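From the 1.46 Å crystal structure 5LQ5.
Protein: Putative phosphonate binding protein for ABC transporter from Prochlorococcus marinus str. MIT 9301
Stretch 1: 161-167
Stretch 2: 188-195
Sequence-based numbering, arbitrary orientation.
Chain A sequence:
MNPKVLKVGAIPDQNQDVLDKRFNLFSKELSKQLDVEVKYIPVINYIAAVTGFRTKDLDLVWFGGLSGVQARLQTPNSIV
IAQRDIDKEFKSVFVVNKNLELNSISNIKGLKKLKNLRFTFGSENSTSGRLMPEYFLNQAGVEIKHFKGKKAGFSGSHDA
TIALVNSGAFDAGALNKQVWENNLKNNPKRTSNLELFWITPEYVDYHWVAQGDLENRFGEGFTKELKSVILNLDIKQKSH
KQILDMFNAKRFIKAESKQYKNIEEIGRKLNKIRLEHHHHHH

Stretch 1, residues 161-167: TIALVNS
Stretch 2, residues 188-195: PKRTSNLE

Residues 161-166 are helical, with phi/psi near -65/-40, continuing a helix that begins earlier in the chain; Ser-167 is at -79/-16. Asn-166 N donates to Ile-162 O at 2.8 Å, and the same i to i-4 pattern joins Val-165 N to Thr-161 O at 3.1 Å. Against this helix lies an irregular segment, residues 188-195, which turns and enters a strand at Leu-194. The backbones come nearest at Asn-166 and Asn-193, whose CA atoms are 5.2 Å apart, and the contact buries 353 Å² in all.

Stretch 2 opens with helical phi/psi at Pro-188, Lys-189 and Arg-190, but without regular helical bonding. Pro-188, whose phi of -55° suits its ring, serves as an acceptor: its O receives Thr-191 N, Thr-191 OG1 and Ser-192 OG, each at 3.2 Å. Lys-189 points its CA-to-CB bond away from the helix, and its long chain is poorly ordered.

Arg-190 contributes mainly backbone. Its O lies 3.3 Å from Ile-162 CG2 and 3.1 Å from Asn-166 CG; although Asn-166 ND2 is also 3.3 Å from Arg-190 O, the angle is too poor for a hydrogen bond. The Arg-190 side chain (chi1 m, then extended) leads away from the helix at its end.

Thr-191 (phi/psi -123/8, chi1 p) starts a type I β turn closed by Leu-194 N to Thr-191 O at 3.1 Å. Threonine suits this buried place because OG1 is satisfied by Pro-188 O while CG2 remains apolar, 3.9 Å from Ile-162 CG2. Ser-192 (-53/-34) and Asn-193 (-105/14) occupy the turn's central positions, and the m rotamer of Ser-192 lets OG reach back to Pro-188 O.

At Asn-193 the CA-to-CB bond points toward the helix, and the backbone N donates to Asn-166 OD1 at 2.8 Å with an angle of 154°. This hydrogen bond ties the turn to the helix. Asn-166 (chi1 t, chi2 60°) suits its role because its short side chain carries a carbonyl to the turn, satisfying an amide that the turn leaves free.

Leu-194 (-114/146, chi1 m, chi2 t) then supplies the apolar anchor. Its CD2 meets Val-165 CG1 at 3.3 Å, a tight contact, while its CD1 lies 3.8 Å from Ile-162 CG2. Val-165 (chi1 t) and Ile-162 (chi1 m, chi2 t) present branched aliphatic surfaces to this buried leucine. Glu-195 (-128/141) continues the strand beyond reach of the helix, its exposed side chain poorly ordered.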

ATOM      1  N   THR A 161      -6.243  10.278  -3.998  1.00 15.67           N
ATOM      2  CA  THR A 161      -7.578  10.232  -3.408  1.00 16.98           C
ATOM      3  C   THR A 161      -7.826  11.474  -2.552  1.00 18.69           C
ATOM      4  O   THR A 161      -8.820  12.132  -2.697  1.00 17.84           O
ATOM      5  CB  THR A 161      -7.738   8.965  -2.564  1.00 15.68           C
ATOM      6  OG1 THR A 161      -7.571   7.845  -3.427  1.00 17.52           O
ATOM      7  CG2 THR A 161      -9.060   8.887  -1.883  1.00 18.17           C
ATOM      8  N   ILE A 162      -6.845  11.791  -1.705  1.00 18.43           N
ATOM      9  CA  ILE A 162      -6.933  12.996  -0.856  1.00 17.90           C
ATOM     10  C   ILE A 162      -7.146  14.219  -1.765  1.00 19.97           C
ATOM     11  O   ILE A 162      -8.015  15.043  -1.507  1.00 20.09           O
ATOM     12  CB  ILE A 162      -5.665  13.171   0.008  1.00 20.09           C
ATOM     13  CG1 ILE A 162      -5.629  12.105   1.102  1.00 20.11           C
ATOM     14  CG2 ILE A 162      -5.593  14.588   0.580  1.00 23.58           C
ATOM     15  CD1 ILE A 162      -4.269  11.982   1.783  1.00 23.30           C
ATOM     16  N   ALA A 163      -6.354  14.314  -2.828  1.00 18.50           N
ATOM     17  CA  ALA A 163      -6.384  15.524  -3.671  1.00 19.10           C
ATOM     18  C   ALA A 163      -7.736  15.702  -4.360  1.00 19.82           C
ATOM     19  O   ALA A 163      -8.283  16.819  -4.447  1.00 20.75           O
ATOM     20  CB  ALA A 163      -5.249  15.516  -4.692  1.00 21.51           C
ATOM     21  N   LEU A 164      -8.322  14.594  -4.784  1.00 17.64           N
ATOM     22  CA  LEU A 164      -9.615  14.607  -5.469  1.00 20.83           C
ATOM     23  C   LEU A 164     -10.770  14.992  -4.551  1.00 18.70           C
ATOM     24  O   LEU A 164     -11.662  15.735  -4.941  1.00 20.84           O
ATOM     25  CB  LEU A 164      -9.915  13.248  -6.095  1.00 19.77           C
ATOM     26  CG  LEU A 164      -9.138  12.894  -7.360  1.00 21.69           C
ATOM     27  CD1 LEU A 164      -9.322  11.396  -7.625  1.00 23.85           C
ATOM     28  CD2 LEU A 164      -9.530  13.737  -8.575  1.00 19.11           C
ATOM     29  N   VAL A 165     -10.775  14.453  -3.333  1.00 16.64           N
ATOM     30  CA  VAL A 165     -11.854  14.787  -2.405  1.00 18.14           C
ATOM     31  C   VAL A 165     -11.627  16.237  -1.912  1.00 20.88           C
ATOM     32  O   VAL A 165     -12.570  17.016  -1.811  1.00 20.45           O
ATOM     33  CB  VAL A 165     -11.993  13.796  -1.258  1.00 18.46           C
ATOM     34  CG1 VAL A 165     -13.202  14.135  -0.397  1.00 23.37           C
ATOM     35  CG2 VAL A 165     -12.143  12.363  -1.765  1.00 20.74           C
ATOM     36  N   ASN A 166     -10.365  16.597  -1.659  1.00 19.29           N
ATOM     37  CA  ASN A 166     -10.028  17.965  -1.196  1.00 21.79           C
ATOM     38  C   ASN A 166     -10.427  19.059  -2.184  1.00 21.76           C
ATOM     39  O   ASN A 166     -10.869  20.128  -1.786  1.00 22.84           O
ATOM     40  CB  ASN A 166      -8.545  18.121  -0.907  1.00 23.59           C
ATOM     41  CG  ASN A 166      -8.269  19.339  -0.041  1.00 23.88           C
ATOM     42  OD1 ASN A 166      -8.775  19.413   1.074  1.00 23.31           O
ATOM     43  ND2 ASN A 166      -7.501  20.307  -0.555  1.00 29.84           N
ATOM     44  N   SER A 167     -10.319  18.766  -3.478  1.00 20.15           N
ATOM     45  CA  SER A 167     -10.683  19.758  -4.514  1.00 21.52           C
ATOM     46  C   SER A 167     -12.180  19.894  -4.775  1.00 26.93           C
ATOM     47  O   SER A 167     -12.631  20.814  -5.427  1.00 26.04           O
ATOM     48  CB  SER A 167     -10.010  19.430  -5.844  1.00 24.41           C
ATOM     49  OG  SER A 167     -10.618  18.261  -6.385  1.00 24.07           O
ATOM     50  N   PRO A 188      -0.738  20.022   5.477  1.00 31.56           N
ATOM     51  CA  PRO A 188      -2.070  20.466   5.870  1.00 33.44           C
ATOM     52  C   PRO A 188      -2.869  21.224   4.790  1.00 32.70           C
ATOM     53  O   PRO A 188      -4.096  21.193   4.817  1.00 35.06           O
ATOM     54  CB  PRO A 188      -1.809  21.348   7.096  1.00 46.24           C
ATOM     55  CG  PRO A 188      -0.371  21.208   7.421  1.00 50.69           C
ATOM     56  CD  PRO A 188       0.326  20.709   6.233  1.00 39.66           C
ATOM     57  N   LYS A 189      -2.207  21.857   3.825  1.00 29.61           N
ATOM     58  CA  LYS A 189      -2.946  22.550   2.734  1.00 34.50           C
ATOM     59  C   LYS A 189      -3.683  21.563   1.791  1.00 35.95           C
ATOM     60  O   LYS A 189      -4.668  21.884   1.112  1.00 34.87           O
ATOM     61  CB  LYS A 189      -1.997  23.415   1.913  1.00 54.11           C
ATOM     62  CG  LYS A 189      -2.489  23.668   0.499  1.00 86.93           C
ATOM     63  CD  LYS A 189      -1.576  24.578  -0.282  1.00117.04           C
ATOM     64  CE  LYS A 189      -0.585  23.788  -1.113  1.00 90.56           C
ATOM     65  NZ  LYS A 189       0.013  24.675  -2.137  1.00 66.65           N
ATOM     66  N   ARG A 190      -3.179  20.346   1.754  1.00 35.02           N
ATOM     67  CA  ARG A 190      -3.777  19.310   0.919  1.00 30.17           C
ATOM     68  C   ARG A 190      -5.013  18.694   1.522  1.00 28.02           C
ATOM     69  O   ARG A 190      -5.705  17.913   0.865  1.00 30.58           O
ATOM     70  CB  ARG A 190      -2.758  18.231   0.664  1.00 35.79           C
ATOM     71  CG  ARG A 190      -1.703  18.700  -0.308  1.00 52.52           C
ATOM     72  CD  ARG A 190      -0.670  17.636  -0.333  1.00 84.16           C
ATOM     73  NE  ARG A 190       0.422  17.883  -1.233  1.00 50.13           N
ATOM     74  CZ  ARG A 190       1.362  16.968  -1.456  1.00 47.37           C
ATOM     75  NH1 ARG A 190       1.317  15.801  -0.812  1.00 53.88           N
ATOM     76  NH2 ARG A 190       2.341  17.214  -2.300  1.00 51.54           N
ATOM     77  N   THR A 191      -5.248  18.992   2.785  1.00 32.40           N
ATOM     78  CA  THR A 191      -6.335  18.390   3.544  1.00 30.73           C
ATOM     79  C   THR A 191      -7.295  19.406   4.130  1.00 26.19           C
ATOM     80  O   THR A 191      -8.174  19.047   4.889  1.00 28.55           O
ATOM     81  CB  THR A 191      -5.778  17.466   4.633  1.00 28.87           C
ATOM     82  OG1 THR A 191      -4.948  18.224   5.523  1.00 34.45           O
ATOM     83  CG2 THR A 191      -4.946  16.311   3.993  1.00 35.14           C
ATOM     84  N   SER A 192      -7.113  20.682   3.726  1.00 30.87           N
ATOM     85  CA  SER A 192      -7.899  21.830   4.230  1.00 31.76           C
ATOM     86  C   SER A 192      -9.400  21.672   4.141  1.00 31.00           C
ATOM     87  O   SER A 192     -10.134  22.165   4.980  1.00 38.00           O
ATOM     88  CB  SER A 192      -7.513  23.143   3.493  1.00 33.77           C
ATOM     89  OG  SER A 192      -6.153  23.435   3.695  1.00 55.74           O
ATOM     90  N   ASN A 193      -9.868  20.982   3.107  1.00 29.03           N
ATOM     91  CA  ASN A 193     -11.325  20.838   2.878  1.00 29.25           C
ATOM     92  C   ASN A 193     -11.870  19.481   3.228  1.00 26.46           C
ATOM     93  O   ASN A 193     -13.024  19.187   2.916  1.00 29.94           O
ATOM     94  CB  ASN A 193     -11.691  21.150   1.446  1.00 29.54           C
ATOM     95  CG  ASN A 193     -11.160  22.472   0.980  1.00 32.97           C
ATOM     96  OD1 ASN A 193     -10.482  22.566  -0.055  1.00 36.90           O
ATOM     97  ND2 ASN A 193     -11.457  23.501   1.722  1.00 31.57           N
ATOM     98  N   LEU A 194     -11.063  18.698   3.945  1.00 26.48           N
ATOM     99  CA  LEU A 194     -11.403  17.327   4.343  1.00 27.31           C
ATOM    100  C   LEU A 194     -11.593  17.083   5.804  1.00 29.35           C
ATOM    101  O   LEU A 194     -10.864  17.622   6.653  1.00 33.46           O
ATOM    102  CB  LEU A 194     -10.291  16.354   3.930  1.00 26.69           C
ATOM    103  CG  LEU A 194     -10.075  16.229   2.446  1.00 27.80           C
ATOM    104  CD1 LEU A 194      -9.017  15.174   2.148  1.00 34.68           C
ATOM    105  CD2 LEU A 194     -11.384  15.894   1.755  1.00 33.28           C
ATOM    106  N   GLU A 195     -12.523  16.176   6.063  1.00 27.78           N
ATOM    107  CA  GLU A 195     -12.840  15.696   7.411  1.00 31.85           C
ATOM    108  C   GLU A 195     -12.812  14.172   7.432  1.00 28.66           C
ATOM    109  O   GLU A 195     -13.261  13.515   6.487  1.00 27.04           O
ATOM    110  CB  GLU A 195     -14.247  16.139   7.855  1.00 42.83           C
ATOM    111  CG  GLU A 195     -14.413  17.619   8.131  1.00 98.14           C
ATOM    112  CD  GLU A 195     -14.024  18.042   9.550  1.00133.02           C
ATOM    113  OE1 GLU A 195     -13.285  17.312  10.251  1.00 93.96           O
ATOM    114  OE2 GLU A 195     -14.475  19.126   9.974  1.00109.48           O
TER